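Local atomic coordinates of multicopper oxidase type 1 (Nitrosomonas europaea, PDB entry 3G5W), a protein that binds copper at mononuclear and multinuclear sites and probably acts as a laccase-like oxidoreductase. Residues A[210-215]-A[237-242]; A[37-42]-A[124-129]; A[137-142]-A[294-299]. All coordinates share one frame; numbering follows the deposited sequence.

Contact 1 (A[210-215]-A[237-242]); sequences QIAFKD and DVILNM
Phe213 and Asp237 share a first torsion: in each, CG lies anti to the carbonyl carbon and beside the backbone N (chi1 -63° and -64°). Both side chains leave the same face of the sheet and cross obliquely, with Phe213 CB 3.7 Å from Asp237 CB. Ile239 also sets CG1 beside its backbone N. With chi2 turned to 108°, off a staggered position, Ile239 CD1 comes to 3.9 Å from Ala212 CB and, more loosely, to the edge of the Phe213 ring.

The strands run antiparallel. Gln210 and Ile239 form a hydrogen-bonded pair, and Ile239 N reaches Gln210 O at 2.9 Å in the carbonyl plane. Ile211 and Val238 follow as a non-hydrogen-bonded pair, with side chains on the other face. The register then slips by one residue. Two residues, Ala212 and Phe213, stand opposite the single Asp237, which makes a classic beta bulge. Asp237 O takes Ala212 N at 3.0 Å, nearly along the C=O axis, and Phe213 N weakly at 3.5 Å. Asp237 N returns a bond to Phe213 O from above the carbonyl plane. At the other end a water accepts from Gln210 NE2 and Asn241 N, so the extended glutamine is tied through this water to the backbone of Asn241.

The Asp237 carboxylate turns to other partners: a salt bridge to Arg189, which also makes a cation-pi contact with Phe213, and a hydrogen bond to Thr99. Lys214 and Asp215 bond to Thr227 of a second subunit. Strand 235-241 lies between 187-194 and 209-214 in the six-stranded sheet of the second cupredoxin-like domain, and 217-225 flanks 209-214 on its far side.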
loop_
_atom_site.group_PDB
_atom_site.type_symbol
_atom_site.label_atom_id
_atom_site.label_comp_id
_atom_site.label_asym_id
_atom_site.label_seq_id
_atom_site.Cartn_x
_atom_site.Cartn_y
_atom_site.Cartn_z
ATOM N N GLN A 210 14.340 4.946 -11.177
ATOM C CA GLN A 210 13.743 4.282 -12.325
ATOM C C GLN A 210 13.289 2.902 -11.865
ATOM O O GLN A 210 14.109 1.999 -11.692
ATOM C CB GLN A 210 14.740 4.147 -13.485
ATOM C CG GLN A 210 15.325 5.462 -14.000
ATOM C CD GLN A 210 16.434 5.230 -15.023
ATOM O OE1 GLN A 210 16.193 4.687 -16.101
ATOM N NE2 GLN A 210 17.659 5.627 -14.678
ATOM N N ILE A 211 11.985 2.749 -11.661
ATOM C CA ILE A 211 11.409 1.475 -11.225
ATOM C C ILE A 211 11.320 0.595 -12.466
ATOM O O ILE A 211 10.430 0.776 -13.299
ATOM C CB ILE A 211 10.023 1.677 -10.556
ATOM C CG1 ILE A 211 10.140 2.693 -9.410
ATOM C CG2 ILE A 211 9.466 0.339 -10.057
ATOM C CD1 ILE A 211 8.839 3.301 -8.942
ATOM N N ALA A 212 12.261 -0.339 -12.595
ATOM C CA ALA A 212 12.470 -1.056 -13.859
ATOM C C ALA A 212 11.979 -2.508 -13.900
ATOM O O ALA A 212 11.722 -3.047 -14.987
ATOM C CB ALA A 212 13.940 -0.983 -14.264
ATOM N N PHE A 213 11.886 -3.144 -12.732
ATOM C CA PHE A 213 11.415 -4.530 -12.632
ATOM C C PHE A 213 10.474 -4.686 -11.442
ATOM O O PHE A 213 10.689 -4.072 -10.393
ATOM C CB PHE A 213 12.591 -5.512 -12.462
ATOM C CG PHE A 213 13.545 -5.558 -13.633
ATOM C CD1 PHE A 213 13.501 -6.608 -14.539
ATOM C CD2 PHE A 213 14.514 -4.565 -13.805
ATOM C CE1 PHE A 213 14.381 -6.664 -15.615
ATOM C CE2 PHE A 213 15.400 -4.612 -14.877
ATOM C CZ PHE A 213 15.331 -5.662 -15.785
ATOM N N LYS A 214 9.430 -5.497 -11.622
ATOM C CA LYS A 214 8.559 -5.919 -10.522
ATOM C C LYS A 214 8.528 -7.430 -10.494
ATOM O O LYS A 214 8.333 -8.063 -11.531
ATOM C CB LYS A 214 7.126 -5.379 -10.663
ATOM C CG LYS A 214 6.148 -6.002 -9.635
ATOM C CD LYS A 214 4.709 -5.524 -9.781
ATOM C CE LYS A 214 3.737 -6.437 -8.991
ATOM N NZ LYS A 214 4.234 -6.804 -7.616
ATOM N N ASP A 215 8.725 -8.000 -9.303
ATOM C CA ASP A 215 8.719 -9.455 -9.087
ATOM C C ASP A 215 9.588 -10.200 -10.106
ATOM O O ASP A 215 9.240 -11.291 -10.554
ATOM C CB ASP A 215 7.284 -10.010 -9.109
ATOM C CG ASP A 215 6.372 -9.358 -8.071
ATOM O OD1 ASP A 215 5.148 -9.608 -8.136
ATOM O OD2 ASP A 215 6.860 -8.600 -7.200
ATOM N N ASP A 237 13.169 -3.762 -8.626
ATOM C CA ASP A 237 14.523 -3.337 -8.975
ATOM C C ASP A 237 14.486 -1.880 -9.403
ATOM O O ASP A 237 13.796 -1.514 -10.363
ATOM C CB ASP A 237 15.129 -4.202 -10.090
ATOM C CG ASP A 237 15.319 -5.661 -9.676
ATOM O OD1 ASP A 237 16.279 -6.293 -10.156
ATOM O OD2 ASP A 237 14.504 -6.191 -8.887
ATOM N N VAL A 238 15.235 -1.058 -8.682
ATOM C CA VAL A 238 15.289 0.371 -8.945
ATOM C C VAL A 238 16.672 0.708 -9.474
ATOM O O VAL A 238 17.680 0.424 -8.817
ATOM C CB VAL A 238 14.989 1.196 -7.675
ATOM C CG1 VAL A 238 14.991 2.692 -7.987
ATOM C CG2 VAL A 238 13.642 0.786 -7.076
ATOM N N ILE A 239 16.712 1.296 -10.665
ATOM C CA ILE A 239 17.976 1.713 -11.265
ATOM C C ILE A 239 18.169 3.230 -11.113
ATOM O O ILE A 239 17.262 4.016 -11.405
ATOM C CB ILE A 239 18.122 1.199 -12.731
ATOM C CG1 ILE A 239 18.610 -0.253 -12.711
ATOM C CG2 ILE A 239 19.161 2.020 -13.512
ATOM C CD1 ILE A 239 17.601 -1.279 -13.106
ATOM N N LEU A 240 19.337 3.622 -10.608
ATOM C CA LEU A 240 19.653 5.022 -10.369
ATOM C C LEU A 240 20.941 5.395 -11.096
ATOM O O LEU A 240 21.968 4.723 -10.936
ATOM C CB LEU A 240 19.824 5.285 -8.861
ATOM C CG LEU A 240 18.751 4.942 -7.819
ATOM C CD1 LEU A 240 19.380 4.905 -6.417
ATOM C CD2 LEU A 240 17.636 5.952 -7.834
ATOM N N ASN A 241 20.889 6.457 -11.895
ATOM C CA ASN A 241 22.092 6.991 -12.538
ATOM C C ASN A 241 22.783 7.913 -11.545
ATOM O O ASN A 241 22.177 8.874 -11.061
ATOM C CB ASN A 241 21.757 7.745 -13.836
ATOM C CG ASN A 241 21.124 6.854 -14.899
ATOM O OD1 ASN A 241 21.448 5.669 -15.024
ATOM N ND2 ASN A 241 20.208 7.429 -15.681
ATOM N N MET A 242 24.039 7.604 -11.220
ATOM C CA MET A 242 24.778 8.366 -10.213
ATOM C C MET A 242 25.461 9.576 -10.848
ATOM O O MET A 242 26.669 9.562 -11.078
ATOM C CB MET A 242 25.811 7.486 -9.489
ATOM C CG MET A 242 25.248 6.326 -8.649
ATOM S SD MET A 242 24.086 6.816 -7.334
ATOM C CE MET A 242 22.582 6.570 -8.208
HETATM O O HOH W 1 18.423 7.654 -12.395
#

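Contact 2 (A[37-42]-A[124-129]); sequences HVMEGD and EPKNPL
Met39 and Glu124 pair in parallel, with Glu124 N bonded to Val38 O at 2.9 Å and Glu40 N to Glu124 O at 2.8 Å, each donor nearly along the C=O axis. The Glu124 backbone is thus gripped from both of its polar sides.

Glu40 carries the pairing further with its side chain. CG is anti to the backbone N (chi1 -172°) and the chain is extended. Its OE1 therefore reaches along the other segment and accepts from Lys126 N at 3.1 Å, through the anti lone pair and with a nearly straight N-H. A water also donates to OE1 and accepts from Asn127 N, so the carboxylate holds Lys126 N directly and Asn127 N through the water.

Met39 bends at chi2 and chi3 and folds back over the pairing. Its SD sits 3.4 Å from Glu124 O, and its CE lies against Glu124 CB at 4.0 Å. The Glu124 side chain bends at chi2 and brings its carboxylate to the edge of the His37 ring, the two planes 69° apart. The ring is held by His37 ND1, which bonds to Ile122 O.

Beyond the pairing, Met39 to Asp42 make a type II turn. Gly41 takes the positive phi (92°). Asp42 OD1 accepts from Met39 N at 2.9 Å, from above the carboxylate plane, and also forms a salt bridge with Arg3. Lys126 runs alongside the turn, its CE 3.4 Å from Glu40 O.

The parallel neighbours are strands 35-39 and 118-124, one early and one late in the first domain. Such pairing is characteristic of the Greek-key beta sandwich of cupredoxin domains.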
loop_
_atom_site.group_PDB
_atom_site.type_symbol
_atom_site.label_atom_id
_atom_site.label_comp_id
_atom_site.label_asym_id
_atom_site.label_seq_id
_atom_site.Cartn_x
_atom_site.Cartn_y
_atom_site.Cartn_z
ATOM N N HIS A 37 23.140 -17.267 -6.162
ATOM C CA HIS A 37 23.329 -16.504 -7.375
ATOM C C HIS A 37 23.647 -17.465 -8.518
ATOM O O HIS A 37 24.744 -18.045 -8.582
ATOM C CB HIS A 37 24.442 -15.480 -7.155
ATOM C CG HIS A 37 24.592 -14.487 -8.267
ATOM N ND1 HIS A 37 23.572 -14.188 -9.147
ATOM C CD2 HIS A 37 25.636 -13.702 -8.619
ATOM C CE1 HIS A 37 23.988 -13.269 -9.999
ATOM N NE2 HIS A 37 25.238 -12.960 -9.703
ATOM N N VAL A 38 22.662 -17.638 -9.394
ATOM C CA VAL A 38 22.683 -18.654 -10.439
ATOM C C VAL A 38 22.230 -18.096 -11.787
ATOM O O VAL A 38 21.661 -17.001 -11.860
ATOM C CB VAL A 38 21.801 -19.901 -10.061
ATOM C CG1 VAL A 38 22.341 -20.600 -8.815
ATOM C CG2 VAL A 38 20.333 -19.518 -9.867
ATOM N N MET A 39 22.489 -18.849 -12.853
ATOM C CA MET A 39 22.051 -18.476 -14.191
ATOM C C MET A 39 20.663 -19.051 -14.482
ATOM O O MET A 39 20.351 -20.168 -14.067
ATOM C CB MET A 39 23.059 -18.969 -15.237
ATOM C CG MET A 39 22.745 -18.576 -16.683
ATOM S SD MET A 39 22.766 -16.796 -16.986
ATOM C CE MET A 39 24.438 -16.385 -16.489
ATOM N N GLU A 40 19.841 -18.281 -15.189
ATOM C CA GLU A 40 18.568 -18.758 -15.728
ATOM C C GLU A 40 18.765 -20.101 -16.441
ATOM O O GLU A 40 19.651 -20.245 -17.294
ATOM C CB GLU A 40 18.014 -17.719 -16.706
ATOM C CG GLU A 40 16.604 -17.968 -17.210
ATOM C CD GLU A 40 16.186 -16.997 -18.318
ATOM O OE1 GLU A 40 17.017 -16.168 -18.765
ATOM O OE2 GLU A 40 15.020 -17.073 -18.755
ATOM N N GLY A 41 17.943 -21.080 -16.079
ATOM C CA GLY A 41 18.026 -22.415 -16.664
ATOM C C GLY A 41 18.909 -23.397 -15.910
ATOM O O GLY A 41 18.919 -24.586 -16.239
ATOM N N ASP A 42 19.655 -22.918 -14.912
ATOM C CA ASP A 42 20.483 -23.811 -14.086
ATOM C C ASP A 42 19.592 -24.785 -13.340
ATOM O O ASP A 42 18.478 -24.434 -12.941
ATOM C CB ASP A 42 21.323 -23.043 -13.062
ATOM C CG ASP A 42 22.555 -22.400 -13.663
ATOM O OD1 ASP A 42 23.262 -21.689 -12.913
ATOM O OD2 ASP A 42 22.818 -22.590 -14.868
ATOM N N GLU A 124 20.264 -14.699 -12.832
ATOM C CA GLU A 124 20.760 -13.884 -13.937
ATOM C C GLU A 124 20.091 -14.314 -15.231
ATOM O O GLU A 124 20.000 -15.509 -15.498
ATOM C CB GLU A 124 22.276 -14.052 -14.080
ATOM C CG GLU A 124 23.094 -13.442 -12.960
ATOM C CD GLU A 124 23.110 -11.919 -12.990
ATOM O OE1 GLU A 124 23.087 -11.339 -14.101
ATOM O OE2 GLU A 124 23.149 -11.295 -11.907
ATOM N N PRO A 125 19.607 -13.349 -16.036
ATOM C CA PRO A 125 19.045 -13.720 -17.336
ATOM C C PRO A 125 20.153 -14.117 -18.317
ATOM O O PRO A 125 21.264 -13.582 -18.241
ATOM C CB PRO A 125 18.338 -12.440 -17.793
ATOM C CG PRO A 125 19.075 -11.335 -17.103
ATOM C CD PRO A 125 19.545 -11.892 -15.792
ATOM N N LYS A 126 19.862 -15.059 -19.210
ATOM C CA LYS A 126 20.846 -15.457 -20.224
ATOM C C LYS A 126 21.130 -14.316 -21.199
ATOM O O LYS A 126 22.268 -14.139 -21.649
ATOM C CB LYS A 126 20.403 -16.713 -20.971
ATOM C CG LYS A 126 20.593 -17.998 -20.177
ATOM C CD LYS A 126 20.936 -19.170 -21.098
ATOM C CE LYS A 126 20.329 -20.466 -20.595
ATOM N NZ LYS A 126 18.834 -20.484 -20.726
ATOM N N ASN A 127 20.088 -13.539 -21.492
ATOM C CA ASN A 127 20.192 -12.335 -22.310
ATOM C C ASN A 127 19.619 -11.106 -21.592
ATOM O O ASN A 127 18.425 -10.808 -21.706
ATOM C CB ASN A 127 19.511 -12.556 -23.660
ATOM C CG ASN A 127 20.211 -13.614 -24.489
ATOM O OD1 ASN A 127 21.366 -13.444 -24.888
ATOM N ND2 ASN A 127 19.521 -14.720 -24.740
ATOM N N PRO A 128 20.472 -10.402 -20.828
ATOM C CA PRO A 128 20.032 -9.215 -20.097
ATOM C C PRO A 128 19.589 -8.099 -21.041
ATOM O O PRO A 128 20.124 -7.969 -22.149
ATOM C CB PRO A 128 21.286 -8.785 -19.321
ATOM C CG PRO A 128 22.202 -9.948 -19.348
ATOM C CD PRO A 128 21.900 -10.687 -20.608
ATOM N N LEU A 129 18.610 -7.313 -20.600
ATOM C CA LEU A 129 18.120 -6.175 -21.373
ATOM C C LEU A 129 19.158 -5.050 -21.378
ATOM O O LEU A 129 20.005 -4.999 -20.491
ATOM C CB LEU A 129 16.788 -5.673 -20.806
ATOM C CG LEU A 129 15.596 -6.630 -20.694
ATOM C CD1 LEU A 129 14.428 -5.881 -20.083
ATOM C CD2 LEU A 129 15.190 -7.240 -22.040
HETATM O O HOH W 2 17.281 -13.930 -20.806
#

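Contact 3 (A[137-142]-A[294-299]); sequences KDYILM and DFYYEE
Tyr139 offers one face of its ring to Glu298, whose CB stands 4.1 Å from the ring centroid in a CH-pi contact. At the ring edge, near its plane, Tyr139 CD1 meets Tyr296 CB at 3.6 Å. The two tyrosine rings are oblique, with planes 60° apart. Tyr296 has CG anti to the carbonyl carbon, which lays its ring beside the strand. Leu141 CD2 touches Tyr296 CD1 at 3.6 Å, and Ile140 O lies at the edge of the same ring. Phe295 CD1 covers part of one face of that ring. Tyr296 OH bonds to Gln178 O.

One backbone bond crosses the contact directly: Ile140 N gives to Tyr296 O at 3.0 Å, in the carbonyl plane and on a lone pair. A water adds an indirect link, accepting from Asp138 N and donating to Glu298 O. Strand 137-146 belongs to a sheet of the second cupredoxin-like domain. Segment 294-299 is part of the long C-terminal loop that leads back to strand 306-308 in a sheet of the first domain.

Segment 294-299 opens with a type I turn from Asp294 to Tyr297. Glu298 CG takes the crowded position between backbone N and carbonyl carbon (chi1 80°), and the chain bends again at chi2. This folds the carboxylate back into the turn. OE1 of Glu298 accepts from Asp294 N at 2.8 Å, and its OE2 from Tyr296 N at 3.0 Å. The two N-H groups would probably favour the ionised form of this buried acid. An alanine in place of Tyr296 would probably loosen the packing against Tyr139 and Leu141 and would lose the bond to Gln178. Tyr297 CB rests 4.0 Å from Ile140 CD1, while Tyr297 OH bonds to Ala33 O.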
loop_
_atom_site.group_PDB
_atom_site.type_symbol
_atom_site.label_atom_id
_atom_site.label_comp_id
_atom_site.label_asym_id
_atom_site.label_seq_id
_atom_site.Cartn_x
_atom_site.Cartn_y
_atom_site.Cartn_z
ATOM N N LYS A 137 27.007 -1.343 -10.467
ATOM C CA LYS A 137 26.992 -1.898 -9.096
ATOM C C LYS A 137 25.582 -2.394 -8.715
ATOM O O LYS A 137 24.588 -1.729 -8.975
ATOM C CB LYS A 137 27.456 -0.869 -8.059
ATOM C CG LYS A 137 28.794 -0.173 -8.317
ATOM C CD LYS A 137 29.227 0.674 -7.110
ATOM C CE LYS A 137 29.966 -0.179 -6.071
ATOM N NZ LYS A 137 30.643 0.628 -5.001
ATOM N N ASP A 138 25.521 -3.552 -8.063
ATOM C CA ASP A 138 24.264 -4.243 -7.807
ATOM C C ASP A 138 24.127 -4.457 -6.290
ATOM O O ASP A 138 25.050 -4.965 -5.658
ATOM C CB ASP A 138 24.299 -5.583 -8.549
ATOM C CG ASP A 138 22.926 -6.080 -8.968
ATOM O OD1 ASP A 138 21.915 -5.676 -8.364
ATOM O OD2 ASP A 138 22.861 -6.904 -9.906
ATOM N N TYR A 139 22.987 -4.058 -5.730
ATOM C CA TYR A 139 22.739 -4.063 -4.278
ATOM C C TYR A 139 21.429 -4.771 -3.912
ATOM O O TYR A 139 20.407 -4.557 -4.560
ATOM C CB TYR A 139 22.656 -2.624 -3.751
ATOM C CG TYR A 139 23.957 -1.863 -3.806
ATOM C CD1 TYR A 139 24.731 -1.695 -2.662
ATOM C CD2 TYR A 139 24.414 -1.312 -5.007
ATOM C CE1 TYR A 139 25.938 -1.000 -2.705
ATOM C CE2 TYR A 139 25.615 -0.613 -5.063
ATOM C CZ TYR A 139 26.376 -0.470 -3.920
ATOM O OH TYR A 139 27.562 0.223 -3.974
ATOM N N ILE A 140 21.461 -5.574 -2.849
ATOM C CA ILE A 140 20.265 -6.259 -2.358
ATOM C C ILE A 140 19.872 -5.621 -1.029
ATOM O O ILE A 140 20.694 -5.560 -0.110
ATOM C CB ILE A 140 20.516 -7.782 -2.169
ATOM C CG1 ILE A 140 20.809 -8.444 -3.524
ATOM C CG2 ILE A 140 19.322 -8.457 -1.460
ATOM C CD1 ILE A 140 21.372 -9.847 -3.430
ATOM N N LEU A 141 18.645 -5.101 -0.953
ATOM C CA LEU A 141 18.106 -4.554 0.302
ATOM C C LEU A 141 16.832 -5.296 0.698
ATOM O O LEU A 141 15.774 -5.117 0.076
ATOM C CB LEU A 141 17.791 -3.050 0.217
ATOM C CG LEU A 141 18.527 -1.914 -0.520
ATOM C CD1 LEU A 141 18.560 -0.671 0.375
ATOM C CD2 LEU A 141 19.907 -2.225 -1.062
ATOM N N MET A 142 16.937 -6.114 1.741
ATOM C CA MET A 142 15.794 -6.865 2.253
ATOM C C MET A 142 15.198 -6.143 3.458
ATOM O O MET A 142 15.889 -5.903 4.445
ATOM C CB MET A 142 16.209 -8.298 2.610
ATOM C CG MET A 142 16.874 -9.038 1.431
ATOM S SD MET A 142 17.132 -10.806 1.684
ATOM C CE MET A 142 15.463 -11.413 1.450
ATOM N N ASP A 294 30.250 -5.630 1.399
ATOM C CA ASP A 294 29.340 -6.765 1.182
ATOM C C ASP A 294 28.079 -6.802 2.070
ATOM O O ASP A 294 27.416 -7.842 2.155
ATOM C CB ASP A 294 30.099 -8.100 1.272
ATOM C CG ASP A 294 29.605 -9.129 0.261
ATOM O OD1 ASP A 294 28.986 -8.738 -0.749
ATOM O OD2 ASP A 294 29.860 -10.333 0.471
ATOM N N PHE A 295 27.741 -5.679 2.710
ATOM C CA PHE A 295 26.529 -5.594 3.530
ATOM C C PHE A 295 25.236 -5.654 2.692
ATOM O O PHE A 295 24.152 -5.954 3.216
ATOM C CB PHE A 295 26.545 -4.338 4.415
ATOM C CG PHE A 295 25.297 -4.176 5.245
ATOM C CD1 PHE A 295 24.293 -3.283 4.853
ATOM C CD2 PHE A 295 25.104 -4.944 6.390
ATOM C CE1 PHE A 295 23.126 -3.145 5.596
ATOM C CE2 PHE A 295 23.939 -4.817 7.142
ATOM C CZ PHE A 295 22.942 -3.915 6.741
ATOM N N TYR A 296 25.356 -5.364 1.397
ATOM C CA TYR A 296 24.233 -5.514 0.462
ATOM C C TYR A 296 24.538 -6.616 -0.549
ATOM O O TYR A 296 23.926 -6.683 -1.617
ATOM C CB TYR A 296 23.914 -4.177 -0.241
ATOM C CG TYR A 296 23.652 -3.054 0.733
ATOM C CD1 TYR A 296 22.415 -2.936 1.369
ATOM C CD2 TYR A 296 24.641 -2.118 1.036
ATOM C CE1 TYR A 296 22.168 -1.923 2.285
ATOM C CE2 TYR A 296 24.404 -1.100 1.954
ATOM C CZ TYR A 296 23.162 -1.011 2.571
ATOM O OH TYR A 296 22.906 -0.020 3.476
ATOM N N TYR A 297 25.477 -7.495 -0.190
ATOM C CA TYR A 297 25.959 -8.555 -1.077
ATOM C C TYR A 297 26.556 -7.988 -2.366
ATOM O O TYR A 297 26.656 -8.696 -3.364
ATOM C CB TYR A 297 24.844 -9.559 -1.423
ATOM C CG TYR A 297 24.627 -10.663 -0.413
ATOM C CD1 TYR A 297 25.690 -11.467 0.020
ATOM C CD2 TYR A 297 23.362 -10.925 0.087
ATOM C CE1 TYR A 297 25.485 -12.500 0.940
ATOM C CE2 TYR A 297 23.141 -11.957 1.012
ATOM C CZ TYR A 297 24.210 -12.737 1.430
ATOM O OH TYR A 297 24.005 -13.749 2.343
ATOM N N GLU A 298 26.966 -6.720 -2.335
ATOM C CA GLU A 298 27.460 -6.054 -3.539
ATOM C C GLU A 298 28.813 -6.606 -4.007
ATOM O O GLU A 298 29.128 -6.544 -5.197
ATOM C CB GLU A 298 27.501 -4.524 -3.355
ATOM C CG GLU A 298 28.697 -3.984 -2.582
ATOM C CD GLU A 298 28.536 -4.030 -1.059
ATOM O OE1 GLU A 298 29.472 -3.574 -0.371
ATOM O OE2 GLU A 298 27.494 -4.509 -0.549
ATOM N N GLU A 299 29.609 -7.138 -3.076
ATOM C CA GLU A 299 30.874 -7.788 -3.447
ATOM C C GLU A 299 30.663 -9.247 -3.861
ATOM O O GLU A 299 31.265 -9.709 -4.833
ATOM C CB GLU A 299 31.917 -7.684 -2.330
ATOM C CG GLU A 299 32.293 -6.241 -1.926
ATOM C CD GLU A 299 32.829 -5.412 -3.095
ATOM O OE1 GLU A 299 32.370 -4.259 -3.271
ATOM O OE2 GLU A 299 33.699 -5.911 -3.841
HETATM O O HOH W 3 27.524 -5.664 -7.130
#

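Along the chain, contact 2 closes first, within the first domain. Contact 3 then spans most of the rest of the chain, and contact 1 falls between its two segments. Contacts 1 and 3 reach the same six-stranded sheet of the second domain, and their centres are about 14 Å apart. Strand 187-194 separates strand 137-146 from strand 235-241. Contact 2 lies about 18 Å, centre to centre, from each of the others. Its strand 35-39 pairs with 306-308. The loop after strand 269-274 packs on the six-stranded sheet at 294-299 and then enters a first-domain sheet as strand 306-308, so it links the two domains. None of the contacts lies at a copper site.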